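Local coordinates for protein putative aminopeptidase (Leishmania major, PDB 5NTH) that probably removes amino acids from the N-terminal ends of peptides as a manganese-dependent M17 leucyl aminopeptidase, captured here with the ligand actinonin, at residues 20-25 against 229-234; 163-168 against 172-177; 333-338 against 350-355. All blocks are in the same frame, centred on the assembly; numbering follows the deposited sequence.

Contact 1: residues 20-25 against 229-234; sequences AYVQTC and TVVYAE
Val22 and Val231 meet where two helices pack: helix 12-26, near the start of the chain, runs over the first turns of helix 229-243 in the catalytic domain. The short segments cross at -42° with their axes 10.4 Å apart, a spacing that leaves the meeting to side chains, and no hydrogen bond joins them. The close-packed part is apolar and buried. Val22 CG2 rests 4.1 Å from Val231 CG1, and the same Val231 methyl also approaches the Tyr21 ring obliquely, 4.2 Å from CD2. One methyl is thus shared by two successive residues of the first helix. Val231 places it there by turning CG1 anti to the backbone N (chi1 168°). Tyr21 is enclosed further by Leu219 of helix 203-221, by Ile235 and by Met226, while its hydroxyl hydrogen-bonds to the side chain of Thr222.

The other side is more polar and more open to solvent, Glu234 being partly exposed. Its side chain, with CG anti to the backbone N (chi1 -165°) and extended beyond, brings the carboxylate end to Val22, which it meets at about a right angle. That carboxylate has its own partner in Arg6, which forms a salt bridge through NE to OE1 and probably stabilises the negative charge beside an apolar neighbour. The other carboxylate oxygen, Glu234 OE2, which is also hydrogen-bonded outside the two segments, sits against both Val22 methyls, 3.5 Å from CG2 and 3.6 Å from CG1.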
loop_
_atom_site.group_PDB
_atom_site.type_symbol
_atom_site.label_atom_id
_atom_site.label_comp_id
_atom_site.label_asym_id
_atom_site.label_seq_id
_atom_site.Cartn_x
_atom_site.Cartn_y
_atom_site.Cartn_z
ATOM N N ALA A 20 -7.593 17.751 -40.172
ATOM C CA ALA A 20 -8.841 17.024 -40.405
ATOM C C ALA A 20 -9.650 16.834 -39.139
ATOM O O ALA A 20 -10.874 16.957 -39.178
ATOM C CB ALA A 20 -8.568 15.661 -41.032
ATOM N N TYR A 21 -8.991 16.500 -38.035
ATOM C CA TYR A 21 -9.673 16.405 -36.738
ATOM C C TYR A 21 -10.329 17.737 -36.374
ATOM O O TYR A 21 -11.455 17.769 -35.858
ATOM C CB TYR A 21 -8.726 15.991 -35.603
ATOM C CG TYR A 21 -9.418 16.008 -34.279
ATOM C CD1 TYR A 21 -10.211 14.936 -33.867
ATOM C CD2 TYR A 21 -9.371 17.139 -33.483
ATOM C CE1 TYR A 21 -10.907 14.980 -32.667
ATOM C CE2 TYR A 21 -10.053 17.200 -32.269
ATOM C CZ TYR A 21 -10.806 16.117 -31.862
ATOM O OH TYR A 21 -11.466 16.209 -30.670
ATOM N N VAL A 22 -9.628 18.832 -36.642
ATOM C CA VAL A 22 -10.170 20.160 -36.371
ATOM C C VAL A 22 -11.462 20.328 -37.149
ATOM O O VAL A 22 -12.490 20.660 -36.568
ATOM C CB VAL A 22 -9.155 21.246 -36.721
ATOM C CG1 VAL A 22 -9.788 22.627 -36.723
ATOM C CG2 VAL A 22 -8.010 21.215 -35.717
ATOM N N GLN A 23 -11.422 20.028 -38.445
ATOM C CA GLN A 23 -12.617 20.150 -39.296
ATOM C C GLN A 23 -13.822 19.402 -38.779
ATOM O O GLN A 23 -14.953 19.906 -38.861
ATOM C CB GLN A 23 -12.335 19.697 -40.740
ATOM C CG GLN A 23 -11.466 20.653 -41.520
ATOM C CD GLN A 23 -11.814 22.077 -41.198
ATOM O OE1 GLN A 23 -11.035 22.792 -40.544
ATOM N NE2 GLN A 23 -13.023 22.484 -41.582
ATOM N N THR A 24 -13.595 18.210 -38.250
ATOM C CA THR A 24 -14.716 17.388 -37.809
ATOM C C THR A 24 -15.347 18.062 -36.608
ATOM O O THR A 24 -16.559 17.986 -36.410
ATOM C CB THR A 24 -14.293 15.971 -37.428
ATOM O OG1 THR A 24 -13.434 16.029 -36.285
ATOM C CG2 THR A 24 -13.567 15.280 -38.600
ATOM N N CYS A 25 -14.501 18.728 -35.826
ATOM C CA CYS A 25 -14.929 19.512 -34.673
ATOM C C CYS A 25 -15.569 20.871 -35.000
ATOM O O CYS A 25 -16.551 21.252 -34.377
ATOM C CB CYS A 25 -13.738 19.706 -33.730
ATOM S SG CYS A 25 -13.352 18.236 -32.779
ATOM N N THR A 229 -3.685 21.570 -26.009
ATOM C CA THR A 229 -4.073 22.948 -25.814
ATOM C C THR A 229 -3.991 23.796 -27.053
ATOM O O THR A 229 -4.698 24.778 -27.144
ATOM C CB THR A 229 -3.216 23.638 -24.746
ATOM O OG1 THR A 229 -1.849 23.691 -25.164
ATOM C CG2 THR A 229 -3.347 22.899 -23.406
ATOM N N VAL A 230 -3.119 23.456 -27.990
ATOM C CA VAL A 230 -3.012 24.246 -29.225
ATOM C C VAL A 230 -4.160 23.924 -30.168
ATOM O O VAL A 230 -4.648 24.793 -30.888
ATOM C CB VAL A 230 -1.643 24.054 -29.908
ATOM C CG1 VAL A 230 -1.608 24.683 -31.289
ATOM C CG2 VAL A 230 -0.565 24.702 -29.054
ATOM N N VAL A 231 -4.589 22.676 -30.147
ATOM C CA VAL A 231 -5.623 22.236 -31.048
ATOM C C VAL A 231 -6.940 22.749 -30.509
ATOM O O VAL A 231 -7.682 23.397 -31.236
ATOM C CB VAL A 231 -5.652 20.701 -31.199
ATOM C CG1 VAL A 231 -6.921 20.236 -31.921
ATOM C CG2 VAL A 231 -4.429 20.239 -31.974
ATOM N N TYR A 232 -7.208 22.453 -29.234
ATOM C CA TYR A 232 -8.371 22.972 -28.523
ATOM C C TYR A 232 -8.502 24.477 -28.753
ATOM O O TYR A 232 -9.600 24.970 -28.957
ATOM C CB TYR A 232 -8.234 22.709 -27.037
ATOM C CG TYR A 232 -9.509 22.656 -26.245
ATOM C CD1 TYR A 232 -10.712 23.186 -26.722
ATOM C CD2 TYR A 232 -9.507 22.080 -24.980
ATOM C CE1 TYR A 232 -11.866 23.122 -25.971
ATOM C CE2 TYR A 232 -10.654 22.006 -24.214
ATOM C CZ TYR A 232 -11.837 22.529 -24.700
ATOM O OH TYR A 232 -12.999 22.453 -23.918
ATOM N N ALA A 233 -7.389 25.205 -28.752
ATOM C CA ALA A 233 -7.432 26.659 -29.035
ATOM C C ALA A 233 -7.770 27.030 -30.488
ATOM O O ALA A 233 -8.483 28.003 -30.756
ATOM C CB ALA A 233 -6.112 27.300 -28.669
ATOM N N GLU A 234 -7.231 26.280 -31.430
ATOM C CA GLU A 234 -7.555 26.514 -32.824
ATOM C C GLU A 234 -9.076 26.313 -33.090
ATOM O O GLU A 234 -9.680 27.009 -33.926
ATOM C CB GLU A 234 -6.710 25.588 -33.676
ATOM C CG GLU A 234 -6.670 25.943 -35.143
ATOM C CD GLU A 234 -5.938 24.881 -35.924
ATOM O OE1 GLU A 234 -4.716 24.682 -35.683
ATOM O OE2 GLU A 234 -6.608 24.219 -36.744
#

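Contact 2: residues 163-168 against 172-177; sequences YTAKAG and KAYMKQ
Tyr163 runs side by side with Tyr174, the Tyr163 ring lying against the CB of Tyr174 more than against the Tyr174 ring. Its CG lies anti to the backbone N (chi1 -177°), which brings the ring alongside. Tyr163 CE1 lies 3.4 Å from Tyr174 CB, and Tyr163 OH reaches to 3.3 Å from Tyr174 CD2. The planes are nearly parallel, 3° apart, but slid so far that the centroids stand 5.5 Å from each other. Ala165 CB adds a further contact to Tyr174, 3.9 Å from CD2. These residues belong to a hairpin-like loop between helix 148-156 and strand 181-185, whose two arms run antiparallel. Ala173 and Tyr174 both have left-handed helical backbone angles, which turn the chain back toward Thr164. A weak hydrogen bond runs from Thr164 N to Tyr174 O at 3.3 Å, and Tyr174 O also accepts from Arg218 of helix 203-221. In return, Thr164 O receives a CA-H...O contact from Tyr174 CA at 3.2 Å. A second subunit packs on the two rings, its Val373 on Tyr163 and Ala165 and its Val375 on Tyr174. Thr164 CG2 touches Lys176 CB, 3.8 Å away, and a water links Ala167 O to Lys172 NZ.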
loop_
_atom_site.group_PDB
_atom_site.type_symbol
_atom_site.label_atom_id
_atom_site.label_comp_id
_atom_site.label_asym_id
_atom_site.label_seq_id
_atom_site.Cartn_x
_atom_site.Cartn_y
_atom_site.Cartn_z
ATOM N N TYR A 163 -16.281 10.050 -31.731
ATOM C CA TYR A 163 -14.859 9.731 -31.670
ATOM C C TYR A 163 -14.677 8.232 -31.590
ATOM O O TYR A 163 -15.127 7.589 -30.613
ATOM C CB TYR A 163 -14.122 10.380 -30.484
ATOM C CG TYR A 163 -12.629 10.059 -30.527
ATOM C CD1 TYR A 163 -11.767 10.838 -31.275
ATOM C CD2 TYR A 163 -12.095 8.931 -29.879
ATOM C CE1 TYR A 163 -10.422 10.529 -31.370
ATOM C CE2 TYR A 163 -10.732 8.628 -29.952
ATOM C CZ TYR A 163 -9.901 9.431 -30.711
ATOM O OH TYR A 163 -8.533 9.189 -30.836
ATOM N N THR A 164 -13.984 7.699 -32.599
ATOM C CA THR A 164 -13.516 6.297 -32.602
ATOM C C THR A 164 -12.302 6.156 -33.528
ATOM O O THR A 164 -12.121 6.953 -34.450
ATOM C CB THR A 164 -14.669 5.325 -32.977
ATOM O OG1 THR A 164 -14.307 3.970 -32.693
ATOM C CG2 THR A 164 -15.029 5.457 -34.414
ATOM N N ALA A 165 -11.450 5.176 -33.229
ATOM C CA ALA A 165 -10.370 4.729 -34.146
ATOM C C ALA A 165 -10.516 3.258 -34.604
ATOM O O ALA A 165 -9.676 2.744 -35.372
ATOM C CB ALA A 165 -9.003 4.971 -33.519
ATOM N N LYS A 166 -11.586 2.592 -34.166
ATOM C CA LYS A 166 -11.909 1.250 -34.657
ATOM C C LYS A 166 -11.915 1.164 -36.175
ATOM O O LYS A 166 -12.357 2.089 -36.861
ATOM C CB LYS A 166 -13.301 0.800 -34.219
ATOM C CG LYS A 166 -13.501 0.663 -32.722
ATOM C CD LYS A 166 -14.535 -0.426 -32.455
ATOM C CE LYS A 166 -15.220 -0.290 -31.107
ATOM N NZ LYS A 166 -14.339 -0.726 -29.995
ATOM N N ALA A 167 -11.409 0.047 -36.679
ATOM C CA ALA A 167 -11.593 -0.341 -38.064
ATOM C C ALA A 167 -11.257 0.752 -39.073
ATOM O O ALA A 167 -12.040 1.032 -39.973
ATOM C CB ALA A 167 -13.023 -0.782 -38.237
ATOM N N GLY A 168 -10.122 1.412 -38.884
ATOM C CA GLY A 168 -9.634 2.377 -39.850
ATOM C C GLY A 168 -10.119 3.802 -39.703
ATOM O O GLY A 168 -9.623 4.663 -40.428
ATOM N N LYS A 172 -10.260 8.580 -41.457
ATOM C CA LYS A 172 -11.411 9.458 -41.635
ATOM C C LYS A 172 -11.578 10.372 -40.414
ATOM O O LYS A 172 -12.699 10.618 -39.950
ATOM C CB LYS A 172 -12.670 8.604 -41.789
ATOM C CG LYS A 172 -12.672 7.649 -42.967
ATOM C CD LYS A 172 -13.813 6.663 -42.810
ATOM C CE LYS A 172 -14.197 5.981 -44.125
ATOM N NZ LYS A 172 -14.044 4.490 -44.074
ATOM N N ALA A 173 -10.448 10.841 -39.881
ATOM C CA ALA A 173 -10.419 11.867 -38.820
ATOM C C ALA A 173 -11.069 11.451 -37.516
ATOM O O ALA A 173 -11.647 12.258 -36.824
ATOM C CB ALA A 173 -11.034 13.164 -39.335
ATOM N N TYR A 174 -10.981 10.184 -37.179
ATOM C CA TYR A 174 -11.537 9.711 -35.921
ATOM C C TYR A 174 -13.034 10.075 -35.764
ATOM O O TYR A 174 -13.514 10.277 -34.663
ATOM C CB TYR A 174 -10.679 10.247 -34.734
ATOM C CG TYR A 174 -9.208 9.875 -34.835
ATOM C CD1 TYR A 174 -8.340 10.618 -35.632
ATOM C CD2 TYR A 174 -8.682 8.768 -34.152
ATOM C CE1 TYR A 174 -6.986 10.284 -35.744
ATOM C CE2 TYR A 174 -7.331 8.419 -34.262
ATOM C CZ TYR A 174 -6.484 9.182 -35.067
ATOM O OH TYR A 174 -5.154 8.884 -35.242
ATOM N N MET A 175 -13.770 10.144 -36.864
ATOM C CA MET A 175 -15.130 10.637 -36.838
ATOM C C MET A 175 -16.060 9.640 -37.478
ATOM O O MET A 175 -15.953 9.398 -38.662
ATOM C CB MET A 175 -15.209 11.918 -37.637
ATOM C CG MET A 175 -16.614 12.450 -37.834
ATOM S SD MET A 175 -17.272 13.017 -36.261
ATOM C CE MET A 175 -18.527 14.171 -36.854
ATOM N N LYS A 176 -17.003 9.121 -36.706
ATOM C CA LYS A 176 -17.996 8.198 -37.196
ATOM C C LYS A 176 -19.390 8.656 -36.785
ATOM O O LYS A 176 -19.648 8.900 -35.632
ATOM C CB LYS A 176 -17.728 6.828 -36.628
ATOM C CG LYS A 176 -18.547 5.701 -37.226
ATOM C CD LYS A 176 -18.149 4.409 -36.527
ATOM C CE LYS A 176 -19.266 3.388 -36.458
ATOM N NZ LYS A 176 -19.124 2.369 -37.531
ATOM N N GLN A 177 -20.270 8.775 -37.766
ATOM C CA GLN A 177 -21.677 9.155 -37.593
ATOM C C GLN A 177 -22.464 8.379 -38.653
ATOM O O GLN A 177 -22.919 8.915 -39.668
ATOM C CB GLN A 177 -21.866 10.666 -37.727
ATOM C CG GLN A 177 -21.437 11.405 -36.469
ATOM C CD GLN A 177 -22.096 12.769 -36.338
ATOM O OE1 GLN A 177 -22.137 13.545 -37.296
ATOM N NE2 GLN A 177 -22.598 13.075 -35.133
HETATM O O HOH W 1 -12.433 3.210 -41.617
#

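Contact 3: residues 333-338 against 350-355; sequences IAVVRS and ANISVT
Val336 and Ile352 are the closest backbone positions, their CA atoms 8.5 Å apart, where a helix lies against a strand. The arrangement is part of a beta-alpha-beta crossover in the catalytic domain: strand 291-300 leads by way of helix 323-341 to strand 349-361, which lies beside it and parallel to it in the mixed sheet. Strand 275-282 borders the later strand on its other side and runs antiparallel to it. Backbone bonding holds the sheet together, with Ile352 paired to Tyr281, and Asn351 and Ser353 to Ile293.

Ile352 carries the whole strand side of the contact, its side chain directed at the helix while those of Asn351 and Ser353, before and after it, leave the other face of the strand. The two branches of Ile352 divide the helix surface between them, CD1 taking one valine and CG2 the next. The division follows from its torsions, since CG1 lies anti to the backbone N (chi1 -170°) and the chain continues extended to CD1, while CG2 branches off between the backbone N and the carbonyl carbon. On the helix, Val335 directs its side chain at the strand, and the side chains of Val335 and Ile352 approach each other at an inclination. Val336, which offers one methyl to Ile352, also packs on Leu243 of helix 229-243.

All three residues are buried, yet the surface lost is a modest 95 Å² and no hydrogen bond spans the gap; contact is purely apolar, methyl to methyl. Ile352 CG2 approaches Val336 CG2 at 4.3 Å, and Ile352 CD1 reaches Val335 CG1 at 4.2 Å.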
loop_
_atom_site.group_PDB
_atom_site.type_symbol
_atom_site.label_atom_id
_atom_site.label_comp_id
_atom_site.label_asym_id
_atom_site.label_seq_id
_atom_site.Cartn_x
_atom_site.Cartn_y
_atom_site.Cartn_z
ATOM N N ILE A 333 -21.818 28.051 -27.107
ATOM C CA ILE A 333 -22.110 27.933 -28.533
ATOM C C ILE A 333 -23.599 27.835 -28.767
ATOM O O ILE A 333 -24.122 28.524 -29.639
ATOM C CB ILE A 333 -21.398 26.705 -29.112
ATOM C CG1 ILE A 333 -19.901 27.012 -29.120
ATOM C CG2 ILE A 333 -21.924 26.337 -30.506
ATOM C CD1 ILE A 333 -19.032 25.885 -29.645
ATOM N N ALA A 334 -24.252 26.974 -27.993
ATOM C CA ALA A 334 -25.672 26.736 -28.104
ATOM C C ALA A 334 -26.491 27.980 -27.736
ATOM O O ALA A 334 -27.425 28.366 -28.458
ATOM C CB ALA A 334 -26.060 25.595 -27.210
ATOM N N VAL A 335 -26.134 28.591 -26.609
ATOM C CA VAL A 335 -26.741 29.841 -26.175
ATOM C C VAL A 335 -26.598 30.911 -27.234
ATOM O O VAL A 335 -27.588 31.440 -27.683
ATOM C CB VAL A 335 -26.131 30.371 -24.887
ATOM C CG1 VAL A 335 -26.609 31.781 -24.615
ATOM C CG2 VAL A 335 -26.528 29.466 -23.732
ATOM N N VAL A 336 -25.381 31.229 -27.636
ATOM C CA VAL A 336 -25.210 32.181 -28.718
ATOM C C VAL A 336 -25.977 31.810 -29.986
ATOM O O VAL A 336 -26.498 32.684 -30.671
ATOM C CB VAL A 336 -23.738 32.402 -29.036
ATOM C CG1 VAL A 336 -23.540 33.090 -30.385
ATOM C CG2 VAL A 336 -23.100 33.212 -27.939
ATOM N N ARG A 337 -26.026 30.529 -30.321
ATOM C CA ARG A 337 -26.756 30.107 -31.513
ATOM C C ARG A 337 -28.231 30.400 -31.363
ATOM O O ARG A 337 -28.893 30.758 -32.341
ATOM C CB ARG A 337 -26.560 28.618 -31.779
ATOM C CG ARG A 337 -25.425 28.379 -32.736
ATOM C CD ARG A 337 -25.025 26.925 -32.828
ATOM N NE ARG A 337 -23.975 26.723 -33.839
ATOM C CZ ARG A 337 -23.255 25.610 -33.971
ATOM N NH1 ARG A 337 -23.438 24.556 -33.166
ATOM N NH2 ARG A 337 -22.328 25.557 -34.904
ATOM N N SER A 338 -28.751 30.211 -30.151
ATOM C CA SER A 338 -30.149 30.468 -29.877
ATOM C C SER A 338 -30.442 32.000 -30.001
ATOM O O SER A 338 -31.421 32.433 -30.626
ATOM C CB SER A 338 -30.514 29.889 -28.507
ATOM O OG SER A 338 -31.884 30.133 -28.172
ATOM N N ALA A 350 -27.251 40.235 -21.320
ATOM C CA ALA A 350 -26.576 41.326 -22.035
ATOM C C ALA A 350 -25.226 40.907 -22.575
ATOM O O ALA A 350 -24.968 41.059 -23.762
ATOM C CB ALA A 350 -26.406 42.528 -21.115
ATOM N N ASN A 351 -24.358 40.419 -21.685
ATOM C CA ASN A 351 -23.056 39.871 -22.066
ATOM C C ASN A 351 -22.819 38.476 -21.581
ATOM O O ASN A 351 -23.030 38.202 -20.402
ATOM C CB ASN A 351 -21.956 40.701 -21.463
ATOM C CG ASN A 351 -21.914 42.068 -22.047
ATOM O OD1 ASN A 351 -21.500 42.236 -23.198
ATOM N ND2 ASN A 351 -22.360 43.058 -21.276
ATOM N N ILE A 352 -22.355 37.604 -22.479
ATOM C CA ILE A 352 -21.913 36.277 -22.063
ATOM C C ILE A 352 -20.470 36.048 -22.457
ATOM O O ILE A 352 -20.029 36.431 -23.536
ATOM C CB ILE A 352 -22.831 35.153 -22.566
ATOM C CG1 ILE A 352 -22.451 33.822 -21.897
ATOM C CG2 ILE A 352 -22.803 35.050 -24.079
ATOM C CD1 ILE A 352 -23.556 32.782 -21.939
ATOM N N SER A 353 -19.751 35.400 -21.553
ATOM C CA SER A 353 -18.302 35.244 -21.631
ATOM C C SER A 353 -18.019 33.796 -21.312
ATOM O O SER A 353 -18.671 33.210 -20.457
ATOM C CB SER A 353 -17.723 36.168 -20.580
ATOM O OG SER A 353 -16.408 35.865 -20.229
ATOM N N VAL A 354 -17.099 33.176 -22.016
ATOM C CA VAL A 354 -16.645 31.839 -21.582
ATOM C C VAL A 354 -15.141 31.822 -21.585
ATOM O O VAL A 354 -14.535 32.218 -22.573
ATOM C CB VAL A 354 -17.225 30.657 -22.407
ATOM C CG1 VAL A 354 -16.960 30.792 -23.909
ATOM C CG2 VAL A 354 -16.690 29.328 -21.868
ATOM N N THR A 355 -14.560 31.382 -20.467
ATOM C CA THR A 355 -13.116 31.348 -20.298
ATOM C C THR A 355 -12.627 29.897 -20.157
ATOM O O THR A 355 -13.006 29.169 -19.247
ATOM C CB THR A 355 -12.681 32.213 -19.104
ATOM O OG1 THR A 355 -12.991 33.583 -19.383
ATOM C CG2 THR A 355 -11.178 32.104 -18.865
#

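In the fold
Contacts 1 and 2 adjoin, their centres about 15 Å apart: Thr24 CG2 of helix 12-26 packs 3.4 Å from Ala173 CB of the loop. Along the chain, contact 2 is nested within the span that contact 1 closes, and both are followed by contact 3. Helix 203-221 is a common neighbour, for its Arg218 bonds to Thr24 and to Tyr174. Contact 3 is centred about 20 Å from contact 1 and 30 Å from contact 2, and touches neither. Helix 229-243 still relates contacts 1 and 3, its first turns meeting helix 12-26, and Tyr239 and Leu243 farther on packing on the 333-338 segment. Only contact 2 meets a second subunit; contact 3 lies against the sheet of the catalytic domain.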